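ADP-dependent L-serine kinase SerK (Thermococcus kodakarensis KOD1, PDB 5X0J) uses ADP to phosphorylate free L-serine, giving O-phospho-L-serine and AMP in the first step of cysteine synthesis from serine. Local coordinates at residues 31-36 against 219-224; 27-32 against 64-69; 142-147 against 184-189; 104-109 against 194-199. The protein carries 1 engineered substitution. All coordinates share one frame; numbering follows the deposited sequence.

Contact 1 of 4, residues 31-36 against 219-224. With SEP (phosphoserine), chain C; AMP (adenosine monophosphate), chain B.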
# COMPACT_ATOMS: atom_id res chain seq x y z
N GLN A 31 0.06 0.18 -7.78
CA GLN A 31 -0.84 1.31 -8.03
C GLN A 31 -1.03 2.21 -6.80
O GLN A 31 -0.57 1.90 -5.69
CB GLN A 31 -2.20 0.77 -8.48
CG GLN A 31 -2.17 0.06 -9.83
CD GLN A 31 -3.46 -0.65 -10.15
OE1 GLN A 31 -4.09 -1.25 -9.29
NE2 GLN A 31 -3.85 -0.60 -11.41
N LEU A 32 -1.71 3.33 -7.02
CA LEU A 32 -1.94 4.38 -6.02
C LEU A 32 -3.37 4.38 -5.49
O LEU A 32 -4.27 3.90 -6.16
CB LEU A 32 -1.64 5.76 -6.62
CG LEU A 32 -0.29 5.93 -7.31
CD1 LEU A 32 -0.10 7.37 -7.75
CD2 LEU A 32 0.85 5.50 -6.39
N VAL A 33 -3.53 4.88 -4.27
CA VAL A 33 -4.79 5.23 -3.62
C VAL A 33 -4.89 6.76 -3.67
O VAL A 33 -3.98 7.47 -3.19
CB VAL A 33 -4.79 4.76 -2.15
CG1 VAL A 33 -6.13 5.09 -1.47
CG2 VAL A 33 -4.46 3.27 -2.07
N GLN A 34 -5.98 7.27 -4.24
CA GLN A 34 -6.11 8.71 -4.46
C GLN A 34 -5.99 9.53 -3.19
O GLN A 34 -5.29 10.54 -3.17
CB GLN A 34 -7.42 9.06 -5.17
CG GLN A 34 -7.59 10.56 -5.38
CD GLN A 34 -8.61 10.90 -6.42
OE1 GLN A 34 -8.68 10.25 -7.46
NE2 GLN A 34 -9.39 11.95 -6.18
N LYS A 35 -6.66 9.11 -2.12
CA LYS A 35 -6.60 9.87 -0.86
C LYS A 35 -5.20 9.90 -0.24
O LYS A 35 -4.86 10.85 0.46
CB LYS A 35 -7.57 9.32 0.17
CG LYS A 35 -9.03 9.51 -0.19
CD LYS A 35 -9.53 10.92 -0.03
CE LYS A 35 -11.05 10.91 0.11
NZ LYS A 35 -11.62 12.27 0.02
N GLU A 36 -4.41 8.86 -0.47
CA GLU A 36 -3.02 8.80 0.01
C GLU A 36 -2.16 9.81 -0.77
O GLU A 36 -1.36 10.55 -0.19
CB GLU A 36 -2.49 7.38 -0.13
CG GLU A 36 -1.09 7.09 0.42
CD GLU A 36 -1.02 6.85 1.91
OE1 GLU A 36 -0.32 5.89 2.31
OE2 GLU A 36 -1.68 7.60 2.65
N SER A 219 -1.88 -4.27 -7.37
CA SER A 219 -2.87 -3.35 -6.83
C SER A 219 -2.25 -2.56 -5.66
O SER A 219 -1.20 -2.95 -5.13
CB SER A 219 -4.13 -4.12 -6.40
OG SER A 219 -3.91 -4.85 -5.21
N PRO A 220 -2.88 -1.44 -5.26
CA PRO A 220 -2.26 -0.60 -4.23
C PRO A 220 -1.97 -1.34 -2.93
O PRO A 220 -2.74 -2.22 -2.51
CB PRO A 220 -3.27 0.53 -4.03
CG PRO A 220 -4.07 0.56 -5.27
CD PRO A 220 -4.16 -0.87 -5.71
N LYS A 221 -0.86 -0.97 -2.30
CA LYS A 221 -0.50 -1.41 -0.95
C LYS A 221 -0.33 -2.93 -0.83
O LYS A 221 -0.47 -3.51 0.24
CB LYS A 221 -1.54 -0.89 0.06
CG LYS A 221 -1.73 0.62 0.05
CD LYS A 221 -0.48 1.36 0.47
CE LYS A 221 -0.78 2.82 0.68
NZ LYS A 221 0.43 3.57 1.16
N THR A 222 -0.01 -3.59 -1.94
CA THR A 222 0.22 -5.02 -1.93
C THR A 222 1.40 -5.40 -1.03
O THR A 222 1.29 -6.34 -0.24
CB THR A 222 0.39 -5.55 -3.36
OG1 THR A 222 -0.87 -5.44 -4.03
CG2 THR A 222 0.87 -7.00 -3.39
N THR A 223 2.50 -4.68 -1.14
CA THR A 223 3.67 -4.95 -0.31
C THR A 223 3.69 -4.08 0.94
O THR A 223 3.40 -2.89 0.90
CB THR A 223 4.97 -4.68 -1.07
OG1 THR A 223 5.00 -3.31 -1.49
CG2 THR A 223 5.09 -5.57 -2.29
N ARG A 224 4.02 -4.71 2.07
CA ARG A 224 4.31 -4.01 3.30
C ARG A 224 5.69 -4.47 3.73
O ARG A 224 5.83 -5.52 4.35
CB ARG A 224 3.26 -4.30 4.38
CG ARG A 224 3.54 -3.59 5.70
CD ARG A 224 2.38 -3.69 6.68
NE ARG A 224 2.17 -5.03 7.22
CZ ARG A 224 2.86 -5.59 8.21
NH1 ARG A 224 3.86 -4.96 8.80
NH2 ARG A 224 2.56 -6.83 8.62
N SEP C . 5.31 -0.61 -0.63
CA SEP C . 4.82 0.08 0.60
CB SEP C . 3.30 0.21 0.53
OG SEP C . 2.95 0.94 -0.65
C SEP C . 5.29 -0.65 1.83
O SEP C . 4.73 -0.44 2.93
OXT SEP C . 6.24 -1.45 1.77
P SEP C . 3.26 2.53 -0.77
O1P SEP C . 3.24 3.06 0.65
O2P SEP C . 2.13 3.00 -1.62
O3P SEP C . 4.61 2.61 -1.46
P AMP B . 3.98 6.41 0.15
O1P AMP B . 4.79 7.62 -0.31
O2P AMP B . 3.38 5.63 -1.00
O3P AMP B . 4.74 5.58 1.15
O5' AMP B . 2.70 7.00 0.93
C5' AMP B . 2.64 8.33 1.44
C4' AMP B . 3.69 8.51 2.53
O4' AMP B . 3.96 9.89 2.67
C3' AMP B . 3.29 8.07 3.95
O3' AMP B . 4.31 7.23 4.47
C2' AMP B . 3.22 9.34 4.81
O2' AMP B . 3.61 9.14 6.16
C1' AMP B . 4.19 10.17 4.03
N9 AMP B . 4.14 11.64 4.22
C8 AMP B . 3.10 12.41 4.57
N7 AMP B . 3.45 13.72 4.62
C5 AMP B . 4.74 13.77 4.27
C6 AMP B . 5.75 14.84 4.12
N6 AMP B . 5.41 16.12 4.35
N1 AMP B . 7.00 14.47 3.75
C2 AMP B . 7.35 13.18 3.52
N3 AMP B . 6.49 12.16 3.65
C4 AMP B . 5.20 12.40 4.01
O HOH W 1 0.52 1.35 -3.04
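Glu36 and Lys221 meet in the active site of the kinase, where the first turn of helix 34-47 faces the loop that leads into strand 224-226 and both border the bound phosphoserine and AMP. The side chains cross at about a right angle. Lys221 bends at chi2 (-64°), which turns CD aside, and the chain then runs out to an ammonium that forms a salt bridge of 2.7 Å from NZ to Glu36 OE1. The nitrogen arrives on the anti side of the carboxylate, 20° out of its plane. From the same NZ a hydrogen bond of 2.9 Å reaches phosphoserine O1P, with a weak second one to O2P, and Glu4 supplies a further carboxylate. The other oxygen of Glu36, OE2, takes the backbone N of Val3.

Behind this polar end lies Pro220, in a type II turn running from Ser219 to Thr222. Its ring is wedged against 31-33: CB sits 3.6 Å from Val33 CG2, CG sits 3.5 Å from Leu32 O, and CD faces the amide oxygen of Gln31. Pro220 CA adds a CA-H...O contact of 3.4 Å to Gln31 O. A water accepts from Lys221 N at 2.8 Å and also lies within bonding distance of Gln31 O and phosphoserine O2P. Farther along, Thr223 OG1 accepts from the amino group of phosphoserine, N to OG1 2.9 Å.

The principle is general: an ammonium shared between carboxylates and phosphate ties the helix start to the transferred group and would be expected to offset the negative charge gathered there.

Contact 2 of 4, residues 27-32 against 64-69. Engineered in segment 27-32: Gln30 (natural residue Glu). With MG (magnesium ion), chain D; SEP (phosphoserine), chain C.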
# COMPACT_ATOMS: atom_id res chain seq x y z
N LYS A 27 11.37 3.01 -10.01
CA LYS A 27 10.44 2.15 -10.72
C LYS A 27 9.33 1.68 -9.78
O LYS A 27 9.61 0.96 -8.82
CB LYS A 27 11.21 0.96 -11.28
CG LYS A 27 10.45 0.14 -12.29
CD LYS A 27 11.39 -0.82 -13.00
CE LYS A 27 10.70 -1.55 -14.13
NZ LYS A 27 11.67 -2.37 -14.90
N PRO A 28 8.07 2.09 -10.04
CA PRO A 28 6.97 1.63 -9.17
C PRO A 28 6.68 0.14 -9.37
O PRO A 28 6.93 -0.40 -10.45
CB PRO A 28 5.79 2.47 -9.64
CG PRO A 28 6.06 2.67 -11.09
CD PRO A 28 7.54 2.83 -11.20
N HIS A 29 6.26 -0.53 -8.31
CA HIS A 29 5.71 -1.87 -8.40
C HIS A 29 4.24 -2.03 -8.05
O HIS A 29 3.73 -3.15 -8.08
CB HIS A 29 6.57 -2.85 -7.59
CG HIS A 29 6.44 -2.72 -6.09
ND1 HIS A 29 7.29 -1.95 -5.33
CD2 HIS A 29 5.59 -3.31 -5.22
CE1 HIS A 29 6.97 -2.07 -4.05
NE2 HIS A 29 5.94 -2.88 -3.96
N GLN A 30 3.54 -0.94 -7.76
CA GLN A 30 2.11 -1.04 -7.44
C GLN A 30 1.38 0.28 -7.71
O GLN A 30 2.00 1.33 -7.90
CB GLN A 30 1.85 -1.62 -6.03
CG GLN A 30 2.57 -0.96 -4.87
CD GLN A 30 2.58 -1.78 -3.59
OE1 GLN A 30 2.57 -3.03 -3.62
NE2 GLN A 30 2.66 -1.09 -2.46
N GLN A 31 0.06 0.18 -7.78
CA GLN A 31 -0.84 1.31 -8.03
C GLN A 31 -1.03 2.21 -6.80
O GLN A 31 -0.57 1.90 -5.69
CB GLN A 31 -2.20 0.77 -8.48
CG GLN A 31 -2.17 0.06 -9.83
CD GLN A 31 -3.46 -0.65 -10.15
OE1 GLN A 31 -4.09 -1.25 -9.29
NE2 GLN A 31 -3.85 -0.60 -11.41
N LEU A 32 -1.71 3.33 -7.02
CA LEU A 32 -1.94 4.38 -6.02
C LEU A 32 -3.37 4.38 -5.49
O LEU A 32 -4.27 3.90 -6.16
CB LEU A 32 -1.64 5.76 -6.62
CG LEU A 32 -0.29 5.93 -7.31
CD1 LEU A 32 -0.10 7.37 -7.75
CD2 LEU A 32 0.85 5.50 -6.39
N MET A 64 18.24 1.41 -12.44
CA MET A 64 16.97 1.87 -11.87
C MET A 64 16.86 1.31 -10.46
O MET A 64 17.46 0.27 -10.16
CB MET A 64 15.77 1.34 -12.66
CG MET A 64 15.63 1.85 -14.09
SD MET A 64 15.23 3.60 -14.20
CE MET A 64 13.55 3.66 -13.59
N TYR A 65 16.06 1.98 -9.64
CA TYR A 65 15.77 1.56 -8.28
C TYR A 65 14.30 1.20 -8.16
O TYR A 65 13.44 1.99 -8.53
CB TYR A 65 16.12 2.69 -7.32
CG TYR A 65 17.60 2.88 -7.18
CD1 TYR A 65 18.34 2.08 -6.33
CD2 TYR A 65 18.27 3.83 -7.95
CE1 TYR A 65 19.72 2.23 -6.21
CE2 TYR A 65 19.65 3.99 -7.84
CZ TYR A 65 20.36 3.17 -6.97
OH TYR A 65 21.73 3.31 -6.84
N LEU A 66 14.03 0.00 -7.65
CA LEU A 66 12.69 -0.39 -7.23
C LEU A 66 12.25 0.54 -6.11
O LEU A 66 13.00 0.72 -5.16
CB LEU A 66 12.74 -1.82 -6.68
CG LEU A 66 11.45 -2.36 -6.04
CD1 LEU A 66 10.31 -2.41 -7.05
CD2 LEU A 66 11.72 -3.72 -5.40
N ILE A 67 11.05 1.11 -6.23
CA ILE A 67 10.41 1.77 -5.08
C ILE A 67 9.94 0.67 -4.13
O ILE A 67 9.01 -0.06 -4.44
CB ILE A 67 9.23 2.66 -5.51
CG1 ILE A 67 9.72 3.78 -6.43
CG2 ILE A 67 8.54 3.25 -4.29
CD1 ILE A 67 8.61 4.61 -7.06
N VAL A 68 10.61 0.54 -2.99
CA VAL A 68 10.23 -0.42 -1.96
C VAL A 68 9.04 0.16 -1.18
O VAL A 68 8.03 -0.53 -0.98
CB VAL A 68 11.44 -0.75 -1.07
CG1 VAL A 68 11.05 -1.61 0.12
CG2 VAL A 68 12.51 -1.44 -1.91
N ASP A 69 9.18 1.41 -0.73
CA ASP A 69 8.12 2.14 -0.07
C ASP A 69 8.25 3.58 -0.51
O ASP A 69 9.34 4.16 -0.48
CB ASP A 69 8.26 2.02 1.45
CG ASP A 69 7.20 2.78 2.21
OD1 ASP A 69 6.06 2.92 1.70
OD2 ASP A 69 7.50 3.24 3.33
MG MG D . 4.25 3.86 2.15
N SEP C . 5.31 -0.61 -0.63
CA SEP C . 4.82 0.08 0.60
CB SEP C . 3.30 0.21 0.53
OG SEP C . 2.95 0.94 -0.65
C SEP C . 5.29 -0.65 1.83
O SEP C . 4.73 -0.44 2.93
OXT SEP C . 6.24 -1.45 1.77
P SEP C . 3.26 2.53 -0.77
O1P SEP C . 3.24 3.06 0.65
O2P SEP C . 2.13 3.00 -1.62
O3P SEP C . 4.61 2.61 -1.46
O HOH W 2 5.21 4.61 3.90
O HOH W 3 2.57 4.93 2.90
O HOH W 4 3.69 2.22 3.41
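His29 reaches across from 27-32 to the strand 65-67, and its side chain can be followed atom by atom. CB lies 3.8 Å from Leu66 CD1, which stays close to CG. With chi1 at 73°, CG stands between the backbone N and the carbonyl carbon, and the ring presents an edge to the backbone of 67-68. ND1 makes a weak, bent hydrogen bond to Ile67 O, whose position in the model is less certain. CE1 points at Val68 O, 3.6 Å away and near the ring plane. NE2, at the tip, is hydrogen-bonded to Thr223, while His71 packs edge-to-face with the ring.

The backbones join just before this, at a parallel bridge between Lys27 and Leu66. Lys27 N donates to Tyr65 O (2.7 Å), and Ile67 N returns a nearly straight bond to Lys27 O (3.0 Å, 177° at the hydrogen). Ile67 CD1 rests against Pro28, 3.9 Å from its N.

Both segments continue to the bound phosphoserine. Val68 O accepts from its amino group at 2.7 Å. Asp69 OD1 binds magnesium at 2.1 Å, beside phosphoserine O1P, three waters and a phosphate oxygen of AMP. From the other segment comes the engineered Gln30, a glutamate in the natural enzyme and its inferred active-site residue; NE2 makes a weak hydrogen bond to phosphoserine OG.

Val68 and Asp69 both face Leu55, a classic beta bulge where the chain turns a corner, and strand 65-67 lies between 54-58 and the outermost 26-27 in the mixed sheet of the ParB-like domain, at the site holding phosphoserine and magnesium.

Contact 3 of 4, residues 142-147 against 184-189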
# COMPACT_ATOMS: atom_id res chain seq x y z
N ALA A 142 -10.63 -12.16 0.52
CA ALA A 142 -11.77 -12.48 1.39
C ALA A 142 -12.28 -11.17 1.97
O ALA A 142 -11.50 -10.40 2.51
CB ALA A 142 -11.37 -13.43 2.50
N LEU A 143 -13.58 -10.94 1.84
CA LEU A 143 -14.24 -9.77 2.42
C LEU A 143 -14.91 -10.23 3.70
O LEU A 143 -15.89 -10.99 3.64
CB LEU A 143 -15.25 -9.21 1.43
CG LEU A 143 -16.22 -8.13 1.91
CD1 LEU A 143 -15.45 -6.94 2.45
CD2 LEU A 143 -17.11 -7.71 0.76
N VAL A 144 -14.36 -9.84 4.85
CA VAL A 144 -14.75 -10.43 6.12
C VAL A 144 -15.06 -9.38 7.18
O VAL A 144 -14.39 -8.36 7.30
CB VAL A 144 -13.70 -11.45 6.63
CG1 VAL A 144 -13.56 -12.59 5.65
CG2 VAL A 144 -12.36 -10.80 6.91
N GLY A 145 -16.15 -9.65 7.89
CA GLY A 145 -16.55 -8.87 9.05
C GLY A 145 -17.61 -9.69 9.76
O GLY A 145 -17.35 -10.82 10.15
N GLU A 146 -18.81 -9.13 9.89
CA GLU A 146 -19.96 -9.89 10.42
C GLU A 146 -20.20 -11.10 9.52
O GLU A 146 -20.38 -12.22 10.00
CB GLU A 146 -21.21 -9.00 10.48
CG GLU A 146 -22.39 -9.64 11.18
N LYS A 147 -20.18 -10.85 8.21
CA LYS A 147 -20.33 -11.87 7.19
C LYS A 147 -18.99 -12.15 6.52
O LYS A 147 -18.01 -11.42 6.74
CB LYS A 147 -21.38 -11.43 6.16
CG LYS A 147 -22.79 -11.31 6.75
CD LYS A 147 -23.81 -10.90 5.70
N ASP A 184 -5.49 -6.34 14.02
CA ASP A 184 -5.80 -4.95 14.36
C ASP A 184 -7.11 -4.50 13.72
O ASP A 184 -7.89 -3.77 14.33
CB ASP A 184 -4.68 -4.00 13.94
CG ASP A 184 -3.39 -4.19 14.72
OD1 ASP A 184 -3.34 -4.96 15.69
OD2 ASP A 184 -2.41 -3.52 14.37
N ALA A 185 -7.34 -4.93 12.48
CA ALA A 185 -8.60 -4.66 11.80
C ALA A 185 -9.76 -5.27 12.59
O ALA A 185 -10.77 -4.61 12.80
CB ALA A 185 -8.57 -5.19 10.37
N ARG A 186 -9.61 -6.53 13.01
CA ARG A 186 -10.63 -7.20 13.83
C ARG A 186 -10.88 -6.46 15.15
O ARG A 186 -12.03 -6.29 15.56
CB ARG A 186 -10.25 -8.65 14.11
CG ARG A 186 -10.28 -9.59 12.91
CD ARG A 186 -11.70 -9.91 12.47
NE ARG A 186 -11.74 -11.03 11.53
CZ ARG A 186 -12.85 -11.48 10.93
NH1 ARG A 186 -14.04 -10.91 11.16
NH2 ARG A 186 -12.77 -12.51 10.10
N GLU A 187 -9.82 -6.01 15.81
CA GLU A 187 -9.95 -5.25 17.06
C GLU A 187 -10.73 -3.95 16.84
O GLU A 187 -11.63 -3.63 17.62
CB GLU A 187 -8.58 -4.95 17.67
CG GLU A 187 -8.63 -4.33 19.07
CD GLU A 187 -7.27 -3.88 19.59
OE1 GLU A 187 -6.26 -3.94 18.84
N ASP A 188 -10.42 -3.22 15.77
CA ASP A 188 -11.12 -1.97 15.44
C ASP A 188 -12.56 -2.21 14.99
O ASP A 188 -13.43 -1.36 15.19
CB ASP A 188 -10.37 -1.18 14.37
CG ASP A 188 -9.08 -0.58 14.89
OD1 ASP A 188 -8.68 -0.88 16.05
OD2 ASP A 188 -8.45 0.19 14.12
N MET A 189 -12.80 -3.36 14.38
CA MET A 189 -14.14 -3.77 14.00
C MET A 189 -15.05 -3.92 15.22
O MET A 189 -16.19 -3.46 15.20
CB MET A 189 -14.07 -5.08 13.23
CG MET A 189 -15.28 -5.39 12.39
SD MET A 189 -14.94 -6.93 11.53
CE MET A 189 -13.80 -6.41 10.25
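Gly145 and Met189 give the closest backbone approach, their CA atoms 7.5 Å apart, where the end of strand 141-144 comes up to a turn of helix 182-190. The two backbones do not pair, and side chains from the helix bridge the interval. Gly145 has phi -166° and psi -119°, a combination open chiefly to glycine, as the chain swings round toward the antiparallel strand 148-151; its N is hydrogen-bonded to Lys147 O.

Met189, in the conformer described, points toward the strand. Its SD lies 3.5 Å from Gly145 CA, on the residue that has no side chain of its own. The chain bends at chi3 (-76°), which places CE 3.6 Å from Val144 O.

One turn earlier, Arg186 reaches out to cross Val144 at about a right angle. Val144 CG2 sits over one face of the guanidinium, 3.6 Å from NH2. At the edge of the same group, near its plane, NH1 makes a weak hydrogen bond of 3.5 Å to Gly145 O. The firmer polar partner of the guanidinium is Glu131, which forms a salt bridge with NH2.

The guanidinium thus uses its face for a methyl group and its edge for oxygen, while the thioether meets bare backbone. With one weak, long bond across it, van der Waals touches make up most of the contact, and the charge of Arg186 is probably balanced mainly by Glu131.

Contact 4 of 4, residues 104-109 against 194-199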
# COMPACT_ATOMS: atom_id res chain seq x y z
N PRO A 104 -6.88 -3.80 2.75
CA PRO A 104 -7.87 -2.74 2.62
C PRO A 104 -9.02 -2.99 3.58
O PRO A 104 -9.40 -4.15 3.79
CB PRO A 104 -8.35 -2.84 1.17
CG PRO A 104 -7.42 -3.77 0.48
CD PRO A 104 -6.77 -4.62 1.52
N ALA A 105 -9.59 -1.92 4.12
CA ALA A 105 -10.72 -2.02 5.06
C ALA A 105 -11.60 -0.80 4.91
O ALA A 105 -11.14 0.24 4.44
CB ALA A 105 -10.24 -2.14 6.49
N PHE A 106 -12.85 -0.91 5.32
CA PHE A 106 -13.74 0.23 5.24
C PHE A 106 -14.70 0.34 6.39
O PHE A 106 -15.11 -0.68 6.99
CB PHE A 106 -14.50 0.29 3.90
CG PHE A 106 -15.47 -0.84 3.68
CD1 PHE A 106 -16.78 -0.75 4.15
CD2 PHE A 106 -15.10 -1.97 2.98
CE1 PHE A 106 -17.69 -1.79 3.93
CE2 PHE A 106 -16.00 -3.00 2.75
CZ PHE A 106 -17.29 -2.91 3.23
N LYS A 107 -15.06 1.59 6.67
CA LYS A 107 -16.24 1.93 7.44
C LYS A 107 -17.25 2.40 6.40
O LYS A 107 -17.00 3.36 5.67
CB LYS A 107 -15.93 3.03 8.46
CG LYS A 107 -17.09 3.40 9.37
CD LYS A 107 -17.36 2.36 10.44
CE LYS A 107 -18.71 2.58 11.09
NZ LYS A 107 -19.08 1.50 12.03
N GLY A 108 -18.39 1.71 6.33
CA GLY A 108 -19.44 2.02 5.38
C GLY A 108 -20.38 0.86 5.17
O GLY A 108 -20.31 -0.15 5.88
N ASP A 109 -21.26 1.00 4.18
CA ASP A 109 -22.32 0.03 3.97
C ASP A 109 -21.85 -1.14 3.10
O ASP A 109 -21.53 -0.95 1.92
CB ASP A 109 -23.54 0.67 3.31
CG ASP A 109 -24.68 -0.30 3.17
OD1 ASP A 109 -25.25 -0.70 4.21
OD2 ASP A 109 -24.99 -0.71 2.05
N ILE A 194 -14.23 0.23 12.07
CA ILE A 194 -14.44 -0.23 10.69
C ILE A 194 -15.51 -1.30 10.69
O ILE A 194 -15.87 -1.84 11.74
CB ILE A 194 -13.17 -0.80 10.04
CG1 ILE A 194 -12.58 -1.97 10.85
CG2 ILE A 194 -12.12 0.29 9.83
CD1 ILE A 194 -11.66 -2.84 10.02
N ASP A 195 -16.00 -1.64 9.50
CA ASP A 195 -17.00 -2.69 9.31
C ASP A 195 -16.44 -3.96 8.67
O ASP A 195 -16.76 -5.07 9.10
CB ASP A 195 -18.17 -2.12 8.52
CG ASP A 195 -18.81 -0.93 9.22
OD1 ASP A 195 -19.11 -1.06 10.43
OD2 ASP A 195 -18.99 0.13 8.59
N TYR A 196 -15.60 -3.81 7.65
CA TYR A 196 -15.11 -4.94 6.86
C TYR A 196 -13.64 -4.77 6.53
O TYR A 196 -13.16 -3.65 6.40
CB TYR A 196 -15.95 -5.11 5.57
CG TYR A 196 -17.19 -5.91 5.86
CD1 TYR A 196 -18.34 -5.28 6.34
CD2 TYR A 196 -17.20 -7.29 5.74
CE1 TYR A 196 -19.46 -6.03 6.67
CE2 TYR A 196 -18.31 -8.04 6.06
CZ TYR A 196 -19.44 -7.40 6.53
OH TYR A 196 -20.55 -8.14 6.87
N VAL A 197 -12.94 -5.90 6.42
CA VAL A 197 -11.55 -5.93 5.98
C VAL A 197 -11.43 -6.92 4.82
O VAL A 197 -12.18 -7.90 4.75
CB VAL A 197 -10.59 -6.25 7.16
CG1 VAL A 197 -10.80 -7.65 7.70
CG2 VAL A 197 -9.13 -6.08 6.74
N PHE A 198 -10.52 -6.65 3.90
CA PHE A 198 -10.23 -7.50 2.75
C PHE A 198 -8.90 -8.21 3.01
O PHE A 198 -7.86 -7.55 3.08
CB PHE A 198 -10.11 -6.69 1.47
CG PHE A 198 -11.40 -6.12 0.95
CD1 PHE A 198 -11.89 -4.94 1.45
CD2 PHE A 198 -12.09 -6.74 -0.09
CE1 PHE A 198 -13.06 -4.38 0.95
CE2 PHE A 198 -13.25 -6.19 -0.60
CZ PHE A 198 -13.74 -5.01 -0.08
N ILE A 199 -8.94 -9.54 3.12
CA ILE A 199 -7.75 -10.35 3.41
C ILE A 199 -7.17 -10.89 2.11
O ILE A 199 -7.90 -11.39 1.24
CB ILE A 199 -8.10 -11.53 4.34
CG1 ILE A 199 -8.77 -11.05 5.64
CG2 ILE A 199 -6.88 -12.40 4.62
CD1 ILE A 199 -7.96 -10.12 6.50
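Phe106 pairs with Tyr196 in an antiparallel ladder that carries a classic beta bulge: Asp195 and Tyr196 both face Phe106 across strands 98-107 and 196-199 of the C-terminal domain.

Backbone hydrogen bonds set the register. Phe198 N gives Pro104 O a bond of 2.7 Å, nearly along the C=O axis, and Phe106 N donates to Tyr196 O. At the bulge a single carbonyl serves two donors, Phe106 O accepting from Asp195 N at 2.8 Å and from Tyr196 N at 3.2 Å.

Apolar contacts divide between the faces of the sheet. On one, Ala105 CB meets Ile194 CD1 at 3.9 Å and also touches Val197 CG2. On the other, the Phe106 and Tyr196 side chains run alongside each other in the same direction; the ring planes are 21° from parallel, but too far offset to stack. Instead, chi1 of Phe106 (66°) sets CG between the backbone N and the carbonyl carbon, and Tyr196 CB sits over the Phe106 ring, 3.5 Å from CZ, while Phe198 CE1 comes to that ring's edge. Helix 155-170 packs on Pro104 and Phe198.

Polar side-chain contacts close the end of the ladder. Lys107 NZ forms a salt bridge of 3.0 Å with Asp195 OD1, approaching on the syn side, and also bonds to Gly192 O. The second carboxylate oxygen, Asp195 OD2, uses its anti lone pair to accept from Gly108 N at 2.8 Å.

Overall arrangement
Contacts 1 and 2 are two walls of one active site. They share Gln31 and Leu32, both touch phosphoserine, and their centres lie 11 Å apart. Thr223 OG1 of contact 1 stands 2.7 Å from His29 NE2 of contact 2, a probable hydrogen bond linking the two walls directly. Contacts 3 and 4 belong to the C-terminal domain, with centres 7 Å apart; strands 141-144 and 196-199 are neighbours in its sheet, Ala142 O lying 2.8 Å from Ile199 N. Contact 2 is 26 Å from contact 4, centre to centre, across the middle of the chain. Segment 104-109 of contact 4 nevertheless lies on strand 98-107, which carries Trp102, whose NE1 is hydrogen-bonded to phosphoserine.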